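Local atomic coordinates of dipicolinate synthase subunit A (Bacillus halodurans, PDB entry 3D4O), a protein that probably forms one subunit of the oxidoreductase that makes dipicolinate, the calcium chelator of bacterial spores, and carries two Rossmann-type domains. Residues C[60-71]-C[98-109]; C[123-133]-C[277-288]. All blocks are in the same frame, centred on the assembly; numbering follows the deposited sequence.

Overall arrangement
Interaction 1 lies within the N-terminal Rossmann-type sheet, where it joins neighbouring parallel strands and the turns that follow them. Interaction 2 packs the start of the long helix 127-148 against helix 274-289, a helix near the chain's end that also lies over this sheet. Interaction 1 combines backbone bonds and apolar packing in the sheet with side-chain bonds at its more exposed helix-cap end. Interaction 2 is mainly apolar, buried at its middle, with Arg126 and Tyr132 toward its outer side. The two contacts meet directly. Leu123 N and Met124 N probably bond to Ser102 O and Gly103 O, and Tyr101 packs on Leu285 and Leu288.

Interaction 1 (C[60-71]-C[98-109]); sequences DAILLPISGTNE and CVVYSGISNTYL. With EDO (1,2-ethanediol), chain M.
Strands 61-63 and 99-102 run parallel, 16° apart, as neighbours in the Rossmann-type sheet and joined by a beta-alpha-beta crossover through helix 88-92. Their backbone bonds include Tyr101 N to Ile62 O at 2.7 Å, nearly straight. Leu63 and Tyr101 lie side by side on one face, with CD1 of Leu63 3.7 Å from CD1 of the tyrosine. Helix 274-289 covers that ring. Val100 is on the other face with Ile62. Its CG1 meets Leu64 CD1, which also touches Leu109 CD2 tip to tip at 3.9 Å. Both hydroxyls of a bound ethanediol donate to Leu64 O. Beyond the strands, Ile104 N bonds to Ile66 O. Asn106 caps helix 107-116: its CG sits between backbone N and carbonyl carbon (chi1 62°), and OD1 accepts from Leu109 N at 2.7 Å. Its amide stacks on the Glu71 carboxylate, the planes 26° apart. With an alanine here, Leu109 N would probably be left without its side-chain acceptor and the Glu71 carboxylate without the amide stacked on it. Glu71 OE1 takes two donors: Tyr108 N on its syn lone pair at 3.0 Å, and Thr107 OG1 from above the carboxylate plane at 2.8 Å.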
loop_
_atom_site.group_PDB
_atom_site.type_symbol
_atom_site.label_atom_id
_atom_site.label_comp_id
_atom_site.label_asym_id
_atom_site.label_seq_id
_atom_site.Cartn_x
_atom_site.Cartn_y
_atom_site.Cartn_z
ATOM N N ASP C 60 39.524 -1.425 8.566
ATOM C CA ASP C 60 39.660 -2.406 7.478
ATOM C C ASP C 60 38.550 -2.216 6.458
ATOM O O ASP C 60 38.616 -2.716 5.326
ATOM C CB ASP C 60 39.588 -3.857 7.982
ATOM C CG ASP C 60 40.607 -4.171 9.080
ATOM O OD1 ASP C 60 41.705 -4.665 8.771
ATOM O OD2 ASP C 60 40.297 -3.947 10.259
ATOM N N ALA C 61 37.509 -1.506 6.871
ATOM C CA ALA C 61 36.363 -1.320 5.987
ATOM C C ALA C 61 35.383 -0.247 6.396
ATOM O O ALA C 61 35.068 -0.047 7.566
ATOM C CB ALA C 61 35.626 -2.637 5.801
ATOM N N ILE C 62 34.891 0.415 5.357
ATOM C CA ILE C 62 33.915 1.477 5.487
ATOM C C ILE C 62 32.607 1.057 4.861
ATOM O O ILE C 62 32.548 0.759 3.685
ATOM C CB ILE C 62 34.426 2.757 4.825
ATOM C CG1 ILE C 62 35.763 3.154 5.470
ATOM C CG2 ILE C 62 33.362 3.869 4.901
ATOM C CD1 ILE C 62 36.317 4.473 4.983
ATOM N N LEU C 63 31.563 1.035 5.680
ATOM C CA LEU C 63 30.228 0.641 5.245
ATOM C C LEU C 63 29.320 1.832 5.174
ATOM O O LEU C 63 28.961 2.452 6.182
ATOM C CB LEU C 63 29.613 -0.434 6.166
ATOM C CG LEU C 63 29.993 -1.921 6.028
ATOM C CD1 LEU C 63 31.468 -2.157 5.790
ATOM C CD2 LEU C 63 29.526 -2.721 7.257
ATOM N N LEU C 64 28.957 2.131 3.937
ATOM C CA LEU C 64 28.044 3.216 3.649
ATOM C C LEU C 64 26.648 2.675 3.412
ATOM O O LEU C 64 26.466 1.480 3.146
ATOM C CB LEU C 64 28.505 3.992 2.416
ATOM C CG LEU C 64 29.895 4.616 2.452
ATOM C CD1 LEU C 64 30.148 5.411 1.211
ATOM C CD2 LEU C 64 30.017 5.495 3.699
ATOM N N PRO C 65 25.639 3.546 3.507
ATOM C CA PRO C 65 24.304 3.084 3.219
ATOM C C PRO C 65 24.179 2.603 1.793
ATOM O O PRO C 65 25.084 2.783 0.985
ATOM C CB PRO C 65 23.442 4.352 3.384
ATOM C CG PRO C 65 24.256 5.282 4.161
ATOM C CD PRO C 65 25.664 4.972 3.856
ATOM N N ILE C 66 23.032 2.017 1.481
ATOM C CA ILE C 66 22.795 1.535 0.121
ATOM C C ILE C 66 22.910 2.695 -0.854
ATOM O O ILE C 66 23.423 2.552 -1.956
ATOM C CB ILE C 66 21.433 0.816 -0.003
ATOM C CG1 ILE C 66 21.536 -0.586 0.608
ATOM C CG2 ILE C 66 20.987 0.722 -1.425
ATOM C CD1 ILE C 66 22.581 -1.484 -0.024
ATOM N N SER C 67 22.473 3.863 -0.408
ATOM C CA SER C 67 22.482 5.086 -1.256
ATOM C C SER C 67 23.871 5.686 -1.438
ATOM O O SER C 67 24.065 6.565 -2.260
ATOM C CB SER C 67 21.573 6.152 -0.643
ATOM O OG SER C 67 21.930 6.417 0.718
ATOM N N GLY C 68 24.843 5.190 -0.687
ATOM C CA GLY C 68 26.206 5.737 -0.737
ATOM C C GLY C 68 26.264 7.110 -0.083
ATOM O O GLY C 68 25.899 7.276 1.085
ATOM N N THR C 69 26.792 8.077 -0.838
ATOM C CA THR C 69 26.829 9.497 -0.421
ATOM C C THR C 69 26.141 10.298 -1.507
ATOM O O THR C 69 25.756 9.750 -2.533
ATOM C CB THR C 69 28.263 10.095 -0.293
ATOM O OG1 THR C 69 28.869 10.171 -1.583
ATOM C CG2 THR C 69 29.148 9.286 0.617
ATOM N N ASN C 70 25.951 11.587 -1.292
ATOM C CA ASN C 70 25.426 12.420 -2.387
ATOM C C ASN C 70 26.629 13.001 -3.080
ATOM O O ASN C 70 27.770 12.684 -2.729
ATOM C CB ASN C 70 24.426 13.495 -1.954
ATOM C CG ASN C 70 25.039 14.635 -1.160
ATOM O OD1 ASN C 70 26.237 14.691 -0.883
ATOM N ND2 ASN C 70 24.187 15.561 -0.781
ATOM N N GLU C 71 26.391 13.899 -4.022
ATOM C CA GLU C 71 27.498 14.452 -4.832
ATOM C C GLU C 71 28.439 15.318 -4.038
ATOM O O GLU C 71 29.500 15.696 -4.528
ATOM C CB GLU C 71 26.976 15.210 -6.047
ATOM C CG GLU C 71 26.249 14.306 -7.054
ATOM C CD GLU C 71 27.157 13.220 -7.646
ATOM O OE1 GLU C 71 28.391 13.285 -7.431
ATOM O OE2 GLU C 71 26.643 12.303 -8.333
ATOM N N CYS C 98 41.983 -1.257 3.006
ATOM C CA CYS C 98 40.615 -0.832 3.374
ATOM C C CYS C 98 39.695 -0.825 2.177
ATOM O O CYS C 98 40.036 -0.340 1.114
ATOM C CB CYS C 98 40.606 0.555 4.043
ATOM S SG CYS C 98 38.937 1.091 4.673
ATOM N N VAL C 99 38.514 -1.384 2.383
ATOM C CA VAL C 99 37.479 -1.475 1.351
ATOM C C VAL C 99 36.216 -0.736 1.785
ATOM O O VAL C 99 35.785 -0.789 2.941
ATOM C CB VAL C 99 37.132 -2.960 1.019
ATOM C CG1 VAL C 99 36.018 -3.063 -0.000
ATOM C CG2 VAL C 99 38.373 -3.690 0.548
ATOM N N VAL C 100 35.652 -0.040 0.814
ATOM C CA VAL C 100 34.441 0.709 1.018
ATOM C C VAL C 100 33.324 -0.068 0.399
ATOM O O VAL C 100 33.436 -0.528 -0.732
ATOM C CB VAL C 100 34.511 2.067 0.330
ATOM C CG1 VAL C 100 33.243 2.839 0.622
ATOM C CG2 VAL C 100 35.738 2.814 0.796
ATOM N N TYR C 101 32.254 -0.231 1.164
ATOM C CA TYR C 101 31.049 -0.951 0.706
ATOM C C TYR C 101 29.843 -0.042 0.601
ATOM O O TYR C 101 29.500 0.693 1.517
ATOM C CB TYR C 101 30.679 -2.133 1.652
ATOM C CG TYR C 101 31.652 -3.290 1.626
ATOM C CD1 TYR C 101 32.747 -3.319 2.475
ATOM C CD2 TYR C 101 31.459 -4.369 0.754
ATOM C CE1 TYR C 101 33.647 -4.379 2.454
ATOM C CE2 TYR C 101 32.346 -5.430 0.716
ATOM C CZ TYR C 101 33.444 -5.427 1.569
ATOM O OH TYR C 101 34.327 -6.477 1.560
ATOM N N SER C 102 29.176 -0.123 -0.525
ATOM C CA SER C 102 27.966 0.659 -0.726
ATOM C C SER C 102 26.910 -0.204 -1.432
ATOM O O SER C 102 27.108 -1.396 -1.701
ATOM C CB SER C 102 28.294 1.907 -1.563
ATOM O OG SER C 102 27.196 2.792 -1.652
ATOM N N GLY C 103 25.782 0.419 -1.713
ATOM C CA GLY C 103 24.718 -0.231 -2.492
ATOM C C GLY C 103 25.049 0.190 -3.911
ATOM O O GLY C 103 25.413 -0.620 -4.786
ATOM N N ILE C 104 24.979 1.501 -4.084
ATOM C CA ILE C 104 25.300 2.172 -5.344
ATOM C C ILE C 104 26.357 3.210 -5.108
ATOM O O ILE C 104 26.787 3.458 -3.987
ATOM C CB ILE C 104 24.068 2.882 -5.998
ATOM C CG1 ILE C 104 23.572 4.067 -5.170
ATOM C CG2 ILE C 104 22.900 1.914 -6.225
ATOM C CD1 ILE C 104 22.146 4.527 -5.569
ATOM N N SER C 105 26.774 3.825 -6.193
ATOM C CA SER C 105 27.743 4.918 -6.113
ATOM C C SER C 105 27.277 6.084 -6.963
ATOM O O SER C 105 26.125 6.158 -7.396
ATOM C CB SER C 105 29.134 4.484 -6.580
ATOM O OG SER C 105 30.128 5.478 -6.292
ATOM N N ASN C 106 28.198 7.009 -7.140
ATOM C CA ASN C 106 27.991 8.166 -7.998
ATOM C C ASN C 106 29.328 8.741 -8.401
ATOM O O ASN C 106 30.377 8.214 -8.046
ATOM C CB ASN C 106 27.114 9.236 -7.361
ATOM C CG ASN C 106 27.700 9.808 -6.111
ATOM O OD1 ASN C 106 28.862 9.581 -5.783
ATOM N ND2 ASN C 106 26.896 10.567 -5.395
ATOM N N THR C 107 29.279 9.858 -9.100
ATOM C CA THR C 107 30.493 10.446 -9.642
ATOM C C THR C 107 31.421 10.889 -8.522
ATOM O O THR C 107 32.624 10.617 -8.546
ATOM C CB THR C 107 30.170 11.600 -10.618
ATOM O OG1 THR C 107 29.365 12.571 -9.949
ATOM C CG2 THR C 107 29.386 11.081 -11.826
ATOM N N TYR C 108 30.842 11.532 -7.515
ATOM C CA TYR C 108 31.632 12.034 -6.375
ATOM C C TYR C 108 32.336 10.917 -5.667
ATOM O O TYR C 108 33.528 10.975 -5.393
ATOM C CB TYR C 108 30.759 12.710 -5.319
ATOM C CG TYR C 108 31.519 13.069 -4.041
ATOM C CD1 TYR C 108 31.622 12.173 -2.981
ATOM C CD2 TYR C 108 32.112 14.314 -3.889
ATOM C CE1 TYR C 108 32.318 12.517 -1.814
ATOM C CE2 TYR C 108 32.799 14.651 -2.741
ATOM C CZ TYR C 108 32.894 13.759 -1.708
ATOM O OH TYR C 108 33.588 14.125 -0.573
ATOM N N LEU C 109 31.550 9.905 -5.343
ATOM C CA LEU C 109 32.072 8.769 -4.587
ATOM C C LEU C 109 33.099 8.030 -5.427
ATOM O O LEU C 109 34.175 7.668 -4.933
ATOM C CB LEU C 109 30.940 7.835 -4.110
ATOM C CG LEU C 109 31.387 6.739 -3.139
ATOM C CD1 LEU C 109 32.132 7.404 -1.963
ATOM C CD2 LEU C 109 30.217 5.884 -2.673
HETATM C C1 EDO M . 25.289 -1.905 2.761
HETATM O O1 EDO M . 24.822 -0.551 2.657
HETATM C C2 EDO M . 26.819 -1.991 2.648
HETATM O O2 EDO M . 27.408 -1.039 3.543
#

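Interaction 2 (C[123-133]-C[277-288])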
loop_
_atom_site.group_PDB
_atom_site.type_symbol
_atom_site.label_atom_id
_atom_site.label_comp_id
_atom_site.label_asym_id
_atom_site.label_seq_id
_atom_site.Cartn_x
_atom_site.Cartn_y
_atom_site.Cartn_z
ATOM N N LEU C 123 27.250 -3.172 -3.708
ATOM C CA LEU C 123 26.489 -4.397 -3.481
ATOM C C LEU C 123 25.337 -4.577 -4.437
ATOM O O LEU C 123 24.939 -5.721 -4.729
ATOM C CB LEU C 123 25.988 -4.507 -2.024
ATOM C CG LEU C 123 27.124 -4.622 -0.978
ATOM C CD1 LEU C 123 26.549 -4.687 0.445
ATOM C CD2 LEU C 123 28.076 -5.825 -1.255
HETATM N N MSE C 124 24.826 -3.479 -4.973
HETATM C CA MSE C 124 23.651 -3.566 -5.865
HETATM C C MSE C 124 24.015 -4.037 -7.267
HETATM O O MSE C 124 23.145 -4.301 -8.080
HETATM C CB MSE C 124 22.840 -2.267 -5.895
HETATM C CG MSE C 124 22.152 -1.991 -4.554
HETATM SE SE MSE C 124 20.743 -3.324 -4.201
HETATM C CE MSE C 124 19.573 -2.578 -5.533
ATOM N N GLU C 125 25.302 -4.183 -7.525
ATOM C CA GLU C 125 25.755 -4.709 -8.822
ATOM C C GLU C 125 25.783 -6.224 -8.809
ATOM O O GLU C 125 26.089 -6.853 -9.816
ATOM C CB GLU C 125 27.132 -4.184 -9.207
ATOM C CG GLU C 125 27.041 -2.766 -9.647
ATOM C CD GLU C 125 28.365 -2.170 -10.039
ATOM O OE1 GLU C 125 29.421 -2.820 -9.907
ATOM O OE2 GLU C 125 28.329 -1.005 -10.462
ATOM N N ARG C 126 25.521 -6.807 -7.649
ATOM C CA ARG C 126 25.484 -8.265 -7.568
ATOM C C ARG C 126 24.059 -8.620 -7.927
ATOM O O ARG C 126 23.122 -8.280 -7.210
ATOM C CB ARG C 126 25.853 -8.795 -6.194
ATOM C CG ARG C 126 27.168 -8.261 -5.632
ATOM C CD ARG C 126 27.893 -9.329 -4.819
ATOM N NE ARG C 126 26.940 -10.256 -4.226
ATOM C CZ ARG C 126 27.259 -11.353 -3.563
ATOM N NH1 ARG C 126 28.540 -11.681 -3.398
ATOM N NH2 ARG C 126 26.279 -12.119 -3.063
ATOM N N ASP C 127 23.878 -9.305 -9.036
ATOM C CA ASP C 127 22.513 -9.538 -9.520
ATOM C C ASP C 127 21.673 -10.249 -8.498
ATOM O O ASP C 127 20.484 -9.958 -8.360
ATOM C CB ASP C 127 22.483 -10.248 -10.869
ATOM C CG ASP C 127 23.093 -9.403 -11.973
ATOM O OD1 ASP C 127 22.925 -8.161 -11.942
ATOM O OD2 ASP C 127 23.778 -9.981 -12.845
ATOM N N ASP C 128 22.298 -11.132 -7.735
ATOM C CA ASP C 128 21.539 -11.880 -6.726
ATOM C C ASP C 128 20.975 -10.966 -5.661
ATOM O O ASP C 128 19.786 -11.056 -5.297
ATOM C CB ASP C 128 22.298 -13.067 -6.113
ATOM C CG ASP C 128 23.608 -12.689 -5.426
ATOM O OD1 ASP C 128 24.202 -11.608 -5.653
ATOM O OD2 ASP C 128 24.076 -13.562 -4.687
ATOM N N ILE C 129 21.816 -10.071 -5.176
ATOM C CA ILE C 129 21.403 -9.150 -4.114
ATOM C C ILE C 129 20.350 -8.211 -4.686
ATOM O O ILE C 129 19.300 -7.955 -4.085
ATOM C CB ILE C 129 22.581 -8.328 -3.560
ATOM C CG1 ILE C 129 23.615 -9.233 -2.873
ATOM C CG2 ILE C 129 22.083 -7.282 -2.571
ATOM C CD1 ILE C 129 23.015 -10.087 -1.767
ATOM N N ALA C 130 20.613 -7.739 -5.892
ATOM C CA ALA C 130 19.688 -6.813 -6.572
ATOM C C ALA C 130 18.309 -7.489 -6.727
ATOM O O ALA C 130 17.278 -6.901 -6.456
ATOM C CB ALA C 130 20.261 -6.381 -7.940
ATOM N N ILE C 131 18.316 -8.763 -7.131
ATOM C CA ILE C 131 17.065 -9.520 -7.307
ATOM C C ILE C 131 16.335 -9.711 -5.971
ATOM O O ILE C 131 15.132 -9.470 -5.870
ATOM C CB ILE C 131 17.275 -10.834 -8.053
ATOM C CG1 ILE C 131 17.516 -10.544 -9.532
ATOM C CG2 ILE C 131 16.037 -11.749 -7.920
ATOM C CD1 ILE C 131 18.057 -11.738 -10.347
ATOM N N TYR C 132 17.066 -10.095 -4.929
ATOM C CA TYR C 132 16.425 -10.259 -3.619
ATOM C C TYR C 132 15.811 -8.940 -3.172
ATOM O O TYR C 132 14.725 -8.879 -2.587
ATOM C CB TYR C 132 17.389 -10.784 -2.528
ATOM C CG TYR C 132 17.689 -12.238 -2.698
ATOM C CD1 TYR C 132 16.679 -13.185 -2.632
ATOM C CD2 TYR C 132 18.972 -12.675 -2.927
ATOM C CE1 TYR C 132 16.957 -14.527 -2.801
ATOM C CE2 TYR C 132 19.250 -13.998 -3.097
ATOM C CZ TYR C 132 18.253 -14.914 -3.049
ATOM O OH TYR C 132 18.581 -16.232 -3.224
ATOM N N ASN C 133 16.501 -7.864 -3.497
ATOM C CA ASN C 133 16.105 -6.528 -3.011
ATOM C C ASN C 133 14.907 -5.972 -3.791
ATOM O O ASN C 133 14.211 -5.061 -3.321
ATOM C CB ASN C 133 17.329 -5.597 -3.066
ATOM C CG ASN C 133 17.073 -4.241 -2.463
ATOM O OD1 ASN C 133 16.888 -4.102 -1.243
ATOM N ND2 ASN C 133 17.092 -3.218 -3.308
ATOM N N ALA C 277 15.623 -6.986 4.387
ATOM C CA ALA C 277 16.641 -6.398 3.514
ATOM C C ALA C 277 17.989 -6.296 4.212
ATOM O O ALA C 277 19.039 -6.543 3.629
ATOM C CB ALA C 277 16.181 -5.035 3.015
ATOM N N GLY C 278 17.957 -5.930 5.480
ATOM C CA GLY C 278 19.187 -5.780 6.222
ATOM C C GLY C 278 19.930 -7.086 6.456
ATOM O O GLY C 278 21.155 -7.126 6.472
ATOM N N ARG C 279 19.170 -8.145 6.688
ATOM C CA ARG C 279 19.753 -9.467 6.991
ATOM C C ARG C 279 20.411 -10.005 5.751
ATOM O O ARG C 279 21.447 -10.659 5.813
ATOM C CB ARG C 279 18.708 -10.453 7.541
ATOM C CG ARG C 279 18.388 -10.155 8.981
ATOM C CD ARG C 279 17.409 -11.135 9.610
ATOM N NE ARG C 279 17.297 -10.891 11.043
ATOM C CZ ARG C 279 16.452 -11.526 11.849
ATOM N NH1 ARG C 279 15.634 -12.442 11.359
ATOM N NH2 ARG C 279 16.415 -11.232 13.143
ATOM N N ILE C 280 19.839 -9.668 4.616
ATOM C CA ILE C 280 20.436 -10.095 3.364
ATOM C C ILE C 280 21.805 -9.448 3.214
ATOM O O ILE C 280 22.772 -10.111 2.894
ATOM C CB ILE C 280 19.559 -9.801 2.183
ATOM C CG1 ILE C 280 18.425 -10.848 2.147
ATOM C CG2 ILE C 280 20.385 -9.850 0.894
ATOM C CD1 ILE C 280 17.381 -10.523 1.113
ATOM N N LEU C 281 21.880 -8.161 3.535
ATOM C CA LEU C 281 23.145 -7.421 3.408
ATOM C C LEU C 281 24.157 -7.889 4.417
ATOM O O LEU C 281 25.360 -8.032 4.110
ATOM C CB LEU C 281 22.923 -5.929 3.602
ATOM C CG LEU C 281 21.999 -5.323 2.544
ATOM C CD1 LEU C 281 21.737 -3.860 2.888
ATOM C CD2 LEU C 281 22.636 -5.508 1.137
ATOM N N ALA C 282 23.650 -8.138 5.620
ATOM C CA ALA C 282 24.497 -8.557 6.745
ATOM C C ALA C 282 25.183 -9.850 6.396
ATOM O O ALA C 282 26.378 -10.011 6.583
ATOM C CB ALA C 282 23.685 -8.705 8.059
ATOM N N ASP C 283 24.393 -10.763 5.874
ATOM C CA ASP C 283 24.894 -12.086 5.490
ATOM C C ASP C 283 26.025 -11.995 4.469
ATOM O O ASP C 283 27.027 -12.697 4.572
ATOM C CB ASP C 283 23.792 -12.940 4.880
ATOM C CG ASP C 283 22.819 -13.482 5.910
ATOM O OD1 ASP C 283 23.177 -13.555 7.102
ATOM O OD2 ASP C 283 21.701 -13.859 5.503
ATOM N N VAL C 284 25.842 -11.149 3.469
ATOM C CA VAL C 284 26.840 -11.047 2.399
ATOM C C VAL C 284 28.081 -10.335 2.924
ATOM O O VAL C 284 29.241 -10.703 2.603
ATOM C CB VAL C 284 26.277 -10.396 1.095
ATOM C CG1 VAL C 284 25.926 -8.935 1.288
ATOM C CG2 VAL C 284 27.313 -10.534 -0.013
ATOM N N LEU C 285 27.834 -9.382 3.819
ATOM C CA LEU C 285 28.913 -8.542 4.349
ATOM C C LEU C 285 29.841 -9.375 5.239
ATOM O O LEU C 285 31.083 -9.221 5.215
ATOM C CB LEU C 285 28.377 -7.294 5.083
ATOM C CG LEU C 285 27.878 -6.152 4.179
ATOM C CD1 LEU C 285 27.091 -5.066 4.931
ATOM C CD2 LEU C 285 29.097 -5.560 3.495
ATOM N N VAL C 286 29.227 -10.252 6.024
ATOM C CA VAL C 286 29.994 -11.117 6.924
ATOM C C VAL C 286 30.949 -11.955 6.084
ATOM O O VAL C 286 32.131 -12.095 6.394
ATOM C CB VAL C 286 29.084 -12.049 7.764
ATOM C CG1 VAL C 286 29.860 -13.256 8.198
ATOM C CG2 VAL C 286 28.504 -11.315 8.971
ATOM N N LYS C 287 30.428 -12.451 4.972
ATOM C CA LYS C 287 31.206 -13.314 4.062
ATOM C C LYS C 287 32.338 -12.560 3.376
ATOM O O LYS C 287 33.470 -13.033 3.324
ATOM C CB LYS C 287 30.299 -13.947 3.010
ATOM N N LEU C 288 32.019 -11.366 2.899
ATOM C CA LEU C 288 32.963 -10.523 2.142
ATOM C C LEU C 288 34.078 -9.991 3.005
ATOM O O LEU C 288 35.234 -9.921 2.586
ATOM C CB LEU C 288 32.239 -9.364 1.444
ATOM C CG LEU C 288 31.311 -9.841 0.317
ATOM C CD1 LEU C 288 30.375 -8.754 -0.277
ATOM C CD2 LEU C 288 32.188 -10.485 -0.757
#
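The Arg126 guanidinium carries Val284 CG2 over one face. The methyl stands 3.5 Å above the plane, offset toward the rim. It lies equally near CZ and NH2 of the arginine. The Asp128 carboxylate lies out of the guanidinium plane, on the side opposite Val284. There NH2 of Arg126 forms a salt bridge with Asp128 OD2 at 3.1 Å, and NE adds a weak bond to OD1. The Tyr132 ring is met obliquely by Ile280 CD1, whose closer contact is with Tyr132 CB at 3.7 Å. These two side chains cross at about a right angle.

Helix 127-133 and helix 277-288 run nearly antiparallel, at 166°, with axes 10.6 Å apart. Aliphatic side chains meet between them. Ile129 and Ile280 slide past each other, and CD1 of Ile129 reaches CG2 of Ile280 at 3.7 Å. The CG2 branch of Ile129, anti to the backbone N, turns instead to Leu281 CD2. Leu123, in the 3-10 turn ahead of the helix, has the largest share of the contact. Its CD1 touches Leu281 CD2 and Leu285 CD2, each at 4.1 Å. Its CD2 passes alongside Leu288 CD1 at 3.8 Å. Leu123 thus joins the end of the N-terminal sheet to the helix that covers it, since strand 119-122 leads directly into this turn.

Outside the contact, Arg279 and Asp283 form salt bridges with Glu19 and Lys23 of helix 15-26. Asp127 pairs with Arg165 at the start of helix 165-176, on the side of the second Rossmann-type domain.

Apart from the Arg126 guanidinium under a valine methyl, the main contacts are between aliphatic groups, and the arginine's salt bridge stays within its own segment. Shape and burial, more than directed bonds, therefore probably set how these helices fit together.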